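Local coordinates for clavulanic acid biosynthesis oligopeptide binding protein 2 (Streptomyces clavuligerus, PDB 2WOP), which binds arginine in the cleft between its lobes and probably takes part in peptide recognition or transport, as the oligopeptide-binding proteins of ABC transporters do, at residues 429-434 with 450-455; 306-311 with 480-485; 48-53 with 132-137. All blocks are in the same frame, centred on the assembly; numbering follows the deposited sequence.

Contact 1 (429-434 with 450-455); sequences TYFSLG and VTDWGA. With ARG (arginine), chain B.
Tyr430 reaches from the short helix 430-434 to the strand 450-453 and hydrogen-bonds to its backbone. The side chain can be followed outward from CB, which points toward the strand. CG lies anti to the backbone N (chi1 -163°), and this sends the ring across the gap between helix and strand. Farther out, CE2 lies 3.5 Å from Val450 O and 4.0 Å from Thr451 OG1, both at the ring edge, near its plane. CZ is as close to Val450 O as CE2 is, and at the tip OH donates to that same Val450 O over 2.7 Å. The hydroxyl approaches in the carbonyl plane, with a C=O...O angle of 151°. An alanine here would remove the ring and hydroxyl, and would probably leave Val450 O without its side-chain donor and open a gap beside Phe402 of helix 401-414. Phe431, next along the helix, meets the strand one step further on: its CE2 lies 3.7 Å from Thr451 OG1, again at a ring edge, and CZ has Asp452 OD1 at 4.4 Å, also at the edge. Thr451 OG1 thus meets the edges of both rings, while Trp480 and Leu482 also pack on this threonine. Beyond the strand the chain turns to the bound arginine. Gly454 N donates to the ligand O along a nearly straight line (172°), and the ligand N donates back to Gly454 O at 2.6 Å, so one glycine grips both ends of the amino acid backbone. The Trp453 ring lies beside this pair, with CZ3 3.1 Å from the ligand N. The strand's end and the residues after it form one wall of the cleft, consistent with the type II periplasmic-binding-protein fold of this solute-binding family.

Contact 2 (306-311 with 480-485); sequences FVAMQP and WNLPEL. With ARG (arginine), chain B.
The contact closes over the end of an inner strand of the mixed sheet, where a type I beta turn, Asn481 to Glu484, packs on 306-309 and the two residues after it. Ala308 points its CB at the turn and meets Leu482 CB at 3.8 Å, with Leu482 CD1 and Pro483 CD just beyond. Leu523 of the neighbouring strand 523-534 touches both Ala308 and Pro483, so the sheet and the turn share one apolar layer. Pro483 lies at the closest pass of the two backbones, opposite Gln310. Its CB presses to 3.3 Å from Met309 O, a carbonyl that the contact buries and that has no polar partner in the model. The Met309 side chain itself leaves the strand away from the turn and packs on helix 319-327. Pro311 CD reaches 3.3 Å from Pro483 O. Gln310 runs its aliphatic part past the turn, CG 3.4 Å from Leu482 O, and then bends at chi2 (55°). The bend carries its amide back over its own strand, where NE2 donates to Ala308 O at 3.1 Å from well above the carbonyl plane, and also to Leu446 O.

Contact 3 (48-53 with 132-137); sequences PARTYY and VLPGGP. With ARG (arginine), chain B.
Arg50, Tyr52 and Pro137 bury more surface than any other residues in this meeting of two loops. Arg50 lies along segment 132-137 as far as Pro134. Its CD packs on Leu133 CD2 at 3.8 Å, the two side chains crossing at about a right angle. A bend at chi3 (71°) then turns the guanidinium so that NE donates to Pro134 O at 3.0 Å, nearly straight (169°) and close to the guanidinium plane. Val132 O sits over one face of the same group, above its centre, and a water bridges Arg50 NH2 to Pro134 O. One backbone carbonyl is therefore held both by the arginine directly and through solvent. Tyr52 serves the far end. Its CE1 lies 3.5 Å from Pro137 N, Gly135 O comes up at the ring edge, and Pro137 CG stands over one face, offset toward the rim. The tyrosine and proline side chains slide past each other in opposite directions, while the Tyr52 OH hydrogen-bonds with Asp456 OD2. Between these two ends the backbones nearly touch at Gly135 and Gly136. A CB on Gly136 would clash with Ala49 O; without one, Gly136 CA comes within 3.2 Å of that oxygen in a CA-H...O contact. A water accepts from Gly136 N and lies 2.8 Å from Leu133 O, with Ala49 O also within its reach. Tyr52 O, meanwhile, accepts from both NE and NH2 of the bound arginine, NE at 2.8 Å. The loop before helix 54-63 thus offers a carbonyl to the ligand's guanidinium and, with Gly136 and Pro137 packed on the Tyr52 ring, makes one wall of the solute-binding cleft.

How the contacts relate
The bound arginine ties the three contacts together. Contact 1 holds its backbone end, contact 2 brings Trp480 beside its carboxylate, with Trp480 CZ2 3.5 Å from the ligand OXT, and contact 3 takes its guanidinium. Asp456, hydrogen-bonded to both the ligand and Tyr52, links the two sides. Contacts 1 and 2 are neighbours, centres about 11 Å apart: strands 448-453 and 303-309 are adjacent in one sheet, Thr451 O and Phe306 N lie 3.0 Å apart, and Trp480 packs against Phe431 and Trp453. Contact 3 stands across the cleft, its centre about 17 Å from that of contact 1 and 25 Å from that of contact 2, with nearest atoms about 7 Å away in each case.

Contact 1 (429-434 with 450-455)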
loop_
_atom_site.group_PDB
_atom_site.type_symbol
_atom_site.label_atom_id
_atom_site.label_comp_id
_atom_site.label_asym_id
_atom_site.label_seq_id
_atom_site.Cartn_x
_atom_site.Cartn_y
_atom_site.Cartn_z
ATOM N N THR A 429 -5.079 4.020 -16.618
ATOM C CA THR A 429 -3.682 3.820 -16.971
ATOM C C THR A 429 -2.774 4.927 -16.437
ATOM O O THR A 429 -1.665 5.099 -16.932
ATOM C CB THR A 429 -3.498 3.811 -18.482
ATOM O OG1 THR A 429 -4.022 5.035 -19.017
ATOM C CG2 THR A 429 -4.217 2.606 -19.125
ATOM N N TYR A 430 -3.242 5.675 -15.445
ATOM C CA TYR A 430 -2.481 6.826 -14.928
ATOM C C TYR A 430 -1.062 6.465 -14.483
ATOM O O TYR A 430 -0.136 7.264 -14.661
ATOM C CB TYR A 430 -3.232 7.476 -13.776
ATOM C CG TYR A 430 -2.782 8.885 -13.405
ATOM C CD1 TYR A 430 -2.989 9.955 -14.278
ATOM C CD2 TYR A 430 -2.216 9.148 -12.157
ATOM C CE1 TYR A 430 -2.613 11.254 -13.934
ATOM C CE2 TYR A 430 -1.838 10.445 -11.792
ATOM C CZ TYR A 430 -2.035 11.492 -12.689
ATOM O OH TYR A 430 -1.671 12.773 -12.348
ATOM N N PHE A 431 -0.894 5.273 -13.908
ATOM C CA PHE A 431 0.425 4.811 -13.430
ATOM C C PHE A 431 1.242 4.043 -14.484
ATOM O O PHE A 431 2.470 4.146 -14.531
ATOM C CB PHE A 431 0.275 3.975 -12.150
ATOM C CG PHE A 431 -0.579 4.627 -11.084
ATOM C CD1 PHE A 431 -1.562 3.895 -10.420
ATOM C CD2 PHE A 431 -0.404 5.966 -10.745
ATOM C CE1 PHE A 431 -2.352 4.487 -9.425
ATOM C CE2 PHE A 431 -1.195 6.572 -9.762
ATOM C CZ PHE A 431 -2.170 5.832 -9.099
ATOM N N SER A 432 0.560 3.275 -15.328
ATOM C CA SER A 432 1.229 2.505 -16.366
ATOM C C SER A 432 1.667 3.374 -17.548
ATOM O O SER A 432 2.778 3.212 -18.085
ATOM C CB SER A 432 0.308 1.390 -16.865
ATOM O OG SER A 432 -0.993 1.906 -17.100
ATOM N N LEU A 433 0.790 4.293 -17.957
ATOM C CA LEU A 433 1.009 5.044 -19.187
ATOM C C LEU A 433 0.903 6.555 -19.014
ATOM O O LEU A 433 1.239 7.293 -19.937
ATOM C CB LEU A 433 0.016 4.584 -20.272
ATOM C CG LEU A 433 0.063 3.097 -20.661
ATOM C CD1 LEU A 433 -1.126 2.715 -21.531
ATOM C CD2 LEU A 433 1.390 2.742 -21.349
ATOM N N GLY A 434 0.422 7.009 -17.852
ATOM C CA GLY A 434 0.140 8.433 -17.640
ATOM C C GLY A 434 1.271 9.129 -16.896
ATOM O O GLY A 434 2.392 9.222 -17.398
ATOM N N VAL A 450 -0.168 15.681 -10.154
ATOM C CA VAL A 450 -0.912 15.400 -8.933
ATOM C C VAL A 450 -1.014 13.891 -8.791
ATOM O O VAL A 450 -1.388 13.194 -9.740
ATOM C CB VAL A 450 -2.321 16.027 -8.972
ATOM C CG1 VAL A 450 -3.135 15.636 -7.716
ATOM C CG2 VAL A 450 -2.223 17.539 -9.077
ATOM N N THR A 451 -0.683 13.365 -7.615
ATOM C CA THR A 451 -0.847 11.932 -7.422
ATOM C C THR A 451 -0.995 11.579 -5.948
ATOM O O THR A 451 -0.947 12.459 -5.069
ATOM C CB THR A 451 0.295 11.124 -8.120
ATOM O OG1 THR A 451 -0.077 9.742 -8.240
ATOM C CG2 THR A 451 1.603 11.231 -7.315
ATOM N N ASP A 452 -1.196 10.298 -5.684
ATOM C CA ASP A 452 -1.143 9.789 -4.319
ATOM C C ASP A 452 -0.379 8.474 -4.307
ATOM O O ASP A 452 -0.138 7.898 -5.361
ATOM C CB ASP A 452 -2.532 9.683 -3.686
ATOM C CG ASP A 452 -3.475 8.762 -4.440
ATOM O OD1 ASP A 452 -3.103 8.167 -5.474
ATOM O OD2 ASP A 452 -4.637 8.658 -3.990
ATOM N N TRP A 453 0.023 8.028 -3.127
ATOM C CA TRP A 453 0.909 6.877 -3.001
ATOM C C TRP A 453 0.726 6.219 -1.646
ATOM O O TRP A 453 0.605 6.915 -0.650
ATOM C CB TRP A 453 2.351 7.368 -3.103
ATOM C CG TRP A 453 3.383 6.428 -2.595
ATOM C CD1 TRP A 453 4.088 6.545 -1.423
ATOM C CD2 TRP A 453 3.875 5.255 -3.247
ATOM N NE1 TRP A 453 4.974 5.499 -1.297
ATOM C CE2 TRP A 453 4.861 4.685 -2.395
ATOM C CE3 TRP A 453 3.553 4.601 -4.440
ATOM C CZ2 TRP A 453 5.540 3.502 -2.718
ATOM C CZ3 TRP A 453 4.248 3.435 -4.781
ATOM C CH2 TRP A 453 5.229 2.896 -3.915
ATOM N N GLY A 454 0.740 4.884 -1.626
ATOM C CA GLY A 454 0.823 4.128 -0.380
ATOM C C GLY A 454 1.928 3.095 -0.525
ATOM O O GLY A 454 2.098 2.513 -1.602
ATOM N N ALA A 455 2.683 2.887 0.550
ATOM C CA ALA A 455 3.803 1.945 0.555
ATOM C C ALA A 455 3.302 0.519 0.379
ATOM O O ALA A 455 2.211 0.190 0.841
ATOM C CB ALA A 455 4.559 2.054 1.857
HETATM N N ARG B . 2.107 1.388 -3.970
HETATM C CA ARG B . 1.010 1.213 -4.956
HETATM C C ARG B . 0.253 2.520 -5.173
HETATM O O ARG B . 0.356 3.493 -4.407
HETATM C CB ARG B . 0.048 0.130 -4.477
HETATM C CG ARG B . -0.549 0.440 -3.099
HETATM C CD ARG B . -1.747 -0.435 -2.817
HETATM N NE ARG B . -1.429 -1.867 -2.818
HETATM C CZ ARG B . -0.713 -2.487 -1.876
HETATM N NH1 ARG B . -0.205 -1.806 -0.847
HETATM N NH2 ARG B . -0.508 -3.792 -1.960
HETATM O OXT ARG B . -0.513 2.591 -6.125
#

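Contact 2 (306-311 with 480-485)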
loop_
_atom_site.group_PDB
_atom_site.type_symbol
_atom_site.label_atom_id
_atom_site.label_comp_id
_atom_site.label_asym_id
_atom_site.label_seq_id
_atom_site.Cartn_x
_atom_site.Cartn_y
_atom_site.Cartn_z
ATOM N N PHE A 306 0.225 14.153 -2.898
ATOM C CA PHE A 306 1.297 15.109 -3.149
ATOM C C PHE A 306 1.353 15.628 -4.576
ATOM O O PHE A 306 0.698 15.094 -5.461
ATOM C CB PHE A 306 2.657 14.509 -2.715
ATOM C CG PHE A 306 3.120 13.334 -3.544
ATOM C CD1 PHE A 306 4.011 13.523 -4.617
ATOM C CD2 PHE A 306 2.712 12.038 -3.231
ATOM C CE1 PHE A 306 4.473 12.420 -5.367
ATOM C CE2 PHE A 306 3.162 10.944 -3.973
ATOM C CZ PHE A 306 4.034 11.129 -5.044
ATOM N N VAL A 307 2.139 16.680 -4.779
ATOM C CA VAL A 307 2.365 17.197 -6.125
ATOM C C VAL A 307 3.851 17.006 -6.403
ATOM O O VAL A 307 4.693 17.377 -5.575
ATOM C CB VAL A 307 1.991 18.687 -6.236
ATOM C CG1 VAL A 307 2.429 19.254 -7.593
ATOM C CG2 VAL A 307 0.463 18.875 -6.066
ATOM N N ALA A 308 4.162 16.414 -7.554
ATOM C CA ALA A 308 5.563 16.187 -7.952
ATOM C C ALA A 308 5.953 17.208 -9.000
ATOM O O ALA A 308 5.159 17.517 -9.890
ATOM C CB ALA A 308 5.745 14.787 -8.496
ATOM N N MET A 309 7.187 17.701 -8.904
ATOM C CA MET A 309 7.716 18.638 -9.895
ATOM C C MET A 309 8.933 18.011 -10.582
ATOM O O MET A 309 9.770 17.386 -9.925
ATOM C CB MET A 309 8.078 19.959 -9.243
ATOM C CG MET A 309 6.848 20.879 -9.037
ATOM S SD MET A 309 7.307 22.380 -8.145
ATOM C CE MET A 309 7.258 21.792 -6.446
ATOM N N GLN A 310 9.011 18.185 -11.901
ATOM C CA GLN A 310 9.875 17.387 -12.761
ATOM C C GLN A 310 10.998 18.246 -13.320
ATOM O O GLN A 310 10.757 19.043 -14.219
ATOM C CB GLN A 310 9.050 16.827 -13.944
ATOM C CG GLN A 310 8.191 15.605 -13.617
ATOM C CD GLN A 310 7.251 15.846 -12.448
ATOM O OE1 GLN A 310 7.508 15.367 -11.343
ATOM N NE2 GLN A 310 6.177 16.617 -12.675
ATOM N N PRO A 311 12.223 18.090 -12.790
ATOM C CA PRO A 311 13.382 18.853 -13.297
ATOM C C PRO A 311 13.652 18.697 -14.802
ATOM O O PRO A 311 14.222 19.613 -15.404
ATOM C CB PRO A 311 14.546 18.298 -12.470
ATOM C CG PRO A 311 13.896 17.856 -11.184
ATOM C CD PRO A 311 12.597 17.241 -11.647
ATOM N N TRP A 480 7.205 5.524 -10.083
ATOM C CA TRP A 480 6.768 6.267 -8.912
ATOM C C TRP A 480 7.728 7.365 -8.490
ATOM O O TRP A 480 7.393 8.185 -7.628
ATOM C CB TRP A 480 6.490 5.312 -7.755
ATOM C CG TRP A 480 5.149 4.728 -7.911
ATOM C CD1 TRP A 480 4.832 3.479 -8.356
ATOM C CD2 TRP A 480 3.922 5.407 -7.688
ATOM N NE1 TRP A 480 3.461 3.333 -8.408
ATOM C CE2 TRP A 480 2.883 4.504 -7.992
ATOM C CE3 TRP A 480 3.595 6.696 -7.235
ATOM C CZ2 TRP A 480 1.534 4.845 -7.859
ATOM C CZ3 TRP A 480 2.262 7.032 -7.112
ATOM C CH2 TRP A 480 1.249 6.108 -7.420
ATOM N N ASN A 481 8.911 7.386 -9.092
ATOM C CA ASN A 481 9.868 8.466 -8.844
ATOM C C ASN A 481 9.623 9.511 -9.936
ATOM O O ASN A 481 10.355 9.600 -10.941
ATOM C CB ASN A 481 11.311 7.922 -8.847
ATOM C CG ASN A 481 12.369 9.001 -8.576
ATOM O OD1 ASN A 481 12.108 10.197 -8.694
ATOM N ND2 ASN A 481 13.589 8.559 -8.238
ATOM N N LEU A 482 8.560 10.288 -9.749
ATOM C CA LEU A 482 8.102 11.180 -10.820
ATOM C C LEU A 482 9.096 12.292 -11.205
ATOM O O LEU A 482 9.269 12.574 -12.396
ATOM C CB LEU A 482 6.694 11.746 -10.522
ATOM C CG LEU A 482 5.594 10.704 -10.243
ATOM C CD1 LEU A 482 4.257 11.398 -9.967
ATOM C CD2 LEU A 482 5.446 9.641 -11.325
ATOM N N PRO A 483 9.749 12.923 -10.214
ATOM C CA PRO A 483 10.802 13.880 -10.572
ATOM C C PRO A 483 12.023 13.210 -11.205
ATOM O O PRO A 483 12.913 13.911 -11.677
ATOM C CB PRO A 483 11.194 14.502 -9.220
ATOM C CG PRO A 483 9.971 14.245 -8.303
ATOM C CD PRO A 483 9.532 12.871 -8.748
ATOM N N GLU A 484 12.078 11.883 -11.190
ATOM C CA GLU A 484 13.277 11.138 -11.629
ATOM C C GLU A 484 14.525 11.651 -10.892
ATOM O O GLU A 484 15.588 11.921 -11.476
ATOM C CB GLU A 484 13.431 11.175 -13.161
ATOM C CG GLU A 484 12.217 10.608 -13.899
ATOM C CD GLU A 484 12.297 10.778 -15.409
ATOM O OE1 GLU A 484 13.434 10.851 -15.959
ATOM O OE2 GLU A 484 11.221 10.839 -16.054
ATOM N N LEU A 485 14.374 11.797 -9.577
ATOM C CA LEU A 485 15.462 12.256 -8.733
ATOM C C LEU A 485 16.503 11.156 -8.708
ATOM O O LEU A 485 16.172 9.987 -8.492
ATOM C CB LEU A 485 14.966 12.530 -7.313
ATOM C CG LEU A 485 16.009 13.123 -6.352
ATOM C CD1 LEU A 485 16.369 14.548 -6.761
ATOM C CD2 LEU A 485 15.551 13.069 -4.877
HETATM N N ARG B . 2.107 1.388 -3.970
HETATM C CA ARG B . 1.010 1.213 -4.956
HETATM C C ARG B . 0.253 2.520 -5.173
HETATM O O ARG B . 0.356 3.493 -4.407
HETATM C CB ARG B . 0.048 0.130 -4.477
HETATM C CG ARG B . -0.549 0.440 -3.099
HETATM C CD ARG B . -1.747 -0.435 -2.817
HETATM N NE ARG B . -1.429 -1.867 -2.818
HETATM C CZ ARG B . -0.713 -2.487 -1.876
HETATM N NH1 ARG B . -0.205 -1.806 -0.847
HETATM N NH2 ARG B . -0.508 -3.792 -1.960
HETATM O OXT ARG B . -0.513 2.591 -6.125
#

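Contact 3 (48-53 with 132-137)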
loop_
_atom_site.group_PDB
_atom_site.type_symbol
_atom_site.label_atom_id
_atom_site.label_comp_id
_atom_site.label_asym_id
_atom_site.label_seq_id
_atom_site.Cartn_x
_atom_site.Cartn_y
_atom_site.Cartn_z
ATOM N N PRO A 48 -1.944 -15.747 -6.000
ATOM C CA PRO A 48 -1.341 -14.903 -4.952
ATOM C C PRO A 48 -0.167 -14.044 -5.441
ATOM O O PRO A 48 0.159 -13.022 -4.805
ATOM C CB PRO A 48 -0.906 -15.917 -3.874
ATOM C CG PRO A 48 -0.771 -17.227 -4.601
ATOM C CD PRO A 48 -1.860 -17.178 -5.678
ATOM N N ALA A 49 0.456 -14.446 -6.548
ATOM C CA ALA A 49 1.600 -13.703 -7.100
ATOM C C ALA A 49 1.208 -12.516 -7.988
ATOM O O ALA A 49 2.058 -11.689 -8.336
ATOM C CB ALA A 49 2.518 -14.643 -7.882
ATOM N N ARG A 50 -0.070 -12.453 -8.365
ATOM C CA ARG A 50 -0.508 -11.549 -9.435
ATOM C C ARG A 50 -1.438 -10.436 -8.949
ATOM O O ARG A 50 -2.013 -9.691 -9.757
ATOM C CB ARG A 50 -1.151 -12.339 -10.583
ATOM C CG ARG A 50 -0.174 -13.319 -11.264
ATOM C CD ARG A 50 -0.835 -14.029 -12.419
ATOM N NE ARG A 50 -1.071 -13.121 -13.546
ATOM C CZ ARG A 50 -1.677 -13.485 -14.673
ATOM N NH1 ARG A 50 -2.097 -14.737 -14.827
ATOM N NH2 ARG A 50 -1.878 -12.590 -15.644
ATOM N N THR A 51 -1.550 -10.314 -7.629
ATOM C CA THR A 51 -2.397 -9.301 -7.035
ATOM C C THR A 51 -1.595 -8.125 -6.491
ATOM O O THR A 51 -0.517 -8.303 -5.892
ATOM C CB THR A 51 -3.332 -9.869 -5.920
ATOM O OG1 THR A 51 -4.046 -8.782 -5.312
ATOM C CG2 THR A 51 -2.568 -10.620 -4.851
ATOM N N TYR A 52 -2.132 -6.926 -6.708
ATOM C CA TYR A 52 -1.555 -5.724 -6.106
ATOM C C TYR A 52 -2.560 -4.955 -5.226
ATOM O O TYR A 52 -2.155 -4.108 -4.411
ATOM C CB TYR A 52 -0.977 -4.792 -7.192
ATOM C CG TYR A 52 0.446 -4.374 -6.920
ATOM C CD1 TYR A 52 1.464 -4.715 -7.811
ATOM C CD2 TYR A 52 0.782 -3.672 -5.765
ATOM C CE1 TYR A 52 2.790 -4.350 -7.561
ATOM C CE2 TYR A 52 2.097 -3.300 -5.508
ATOM C CZ TYR A 52 3.096 -3.642 -6.409
ATOM O OH TYR A 52 4.404 -3.287 -6.143
ATOM N N TYR A 53 -3.853 -5.258 -5.363
ATOM C CA TYR A 53 -4.891 -4.540 -4.611
ATOM C C TYR A 53 -4.693 -4.752 -3.117
ATOM O O TYR A 53 -4.601 -5.905 -2.664
ATOM C CB TYR A 53 -6.289 -5.054 -4.974
ATOM C CG TYR A 53 -6.871 -4.635 -6.314
ATOM C CD1 TYR A 53 -6.219 -3.729 -7.166
ATOM C CD2 TYR A 53 -8.118 -5.130 -6.705
ATOM C CE1 TYR A 53 -6.797 -3.358 -8.397
ATOM C CE2 TYR A 53 -8.701 -4.765 -7.913
ATOM C CZ TYR A 53 -8.045 -3.877 -8.748
ATOM O OH TYR A 53 -8.668 -3.541 -9.952
ATOM N N VAL A 132 4.318 -14.423 -17.967
ATOM C CA VAL A 132 3.197 -15.335 -17.710
ATOM C C VAL A 132 2.351 -14.872 -16.522
ATOM O O VAL A 132 1.124 -15.035 -16.534
ATOM C CB VAL A 132 3.690 -16.803 -17.481
ATOM C CG1 VAL A 132 2.520 -17.754 -17.129
ATOM C CG2 VAL A 132 4.434 -17.317 -18.727
ATOM N N LEU A 133 3.013 -14.320 -15.505
ATOM C CA LEU A 133 2.367 -14.003 -14.224
ATOM C C LEU A 133 2.462 -12.518 -13.814
ATOM O O LEU A 133 2.722 -12.203 -12.646
ATOM C CB LEU A 133 2.938 -14.914 -13.106
ATOM C CG LEU A 133 2.907 -16.427 -13.357
ATOM C CD1 LEU A 133 3.673 -17.116 -12.242
ATOM C CD2 LEU A 133 1.477 -16.936 -13.393
ATOM N N PRO A 134 2.230 -11.597 -14.761
ATOM C CA PRO A 134 2.359 -10.181 -14.372
ATOM C C PRO A 134 1.244 -9.770 -13.404
ATOM O O PRO A 134 0.200 -10.418 -13.361
ATOM C CB PRO A 134 2.181 -9.437 -15.703
ATOM C CG PRO A 134 1.329 -10.355 -16.520
ATOM C CD PRO A 134 1.800 -11.741 -16.170
ATOM N N GLY A 135 1.483 -8.715 -12.630
ATOM C CA GLY A 135 0.399 -8.085 -11.863
ATOM C C GLY A 135 0.718 -7.870 -10.400
ATOM O O GLY A 135 0.044 -7.088 -9.725
ATOM N N GLY A 136 1.725 -8.576 -9.896
ATOM C CA GLY A 136 2.126 -8.445 -8.494
ATOM C C GLY A 136 3.469 -7.752 -8.298
ATOM O O GLY A 136 4.113 -7.345 -9.271
ATOM N N PRO A 137 3.900 -7.607 -7.034
ATOM C CA PRO A 137 5.143 -6.908 -6.710
ATOM C C PRO A 137 6.344 -7.692 -7.190
ATOM O O PRO A 137 6.300 -8.931 -7.268
ATOM C CB PRO A 137 5.167 -6.864 -5.183
ATOM C CG PRO A 137 3.852 -7.273 -4.732
ATOM C CD PRO A 137 3.225 -8.109 -5.827
HETATM N N ARG B . 2.107 1.388 -3.970
HETATM C CA ARG B . 1.010 1.213 -4.956
HETATM C C ARG B . 0.253 2.520 -5.173
HETATM O O ARG B . 0.356 3.493 -4.407
HETATM C CB ARG B . 0.048 0.130 -4.477
HETATM C CG ARG B . -0.549 0.440 -3.099
HETATM C CD ARG B . -1.747 -0.435 -2.817
HETATM N NE ARG B . -1.429 -1.867 -2.818
HETATM C CZ ARG B . -0.713 -2.487 -1.876
HETATM N NH1 ARG B . -0.205 -1.806 -0.847
HETATM N NH2 ARG B . -0.508 -3.792 -1.960
HETATM O OXT ARG B . -0.513 2.591 -6.125
HETATM O O HOH W 1 3.692 -10.356 -10.848
HETATM O O HOH W 2 4.753 -11.034 -8.335
HETATM O O HOH W 3 -2.344 -9.700 -14.871
#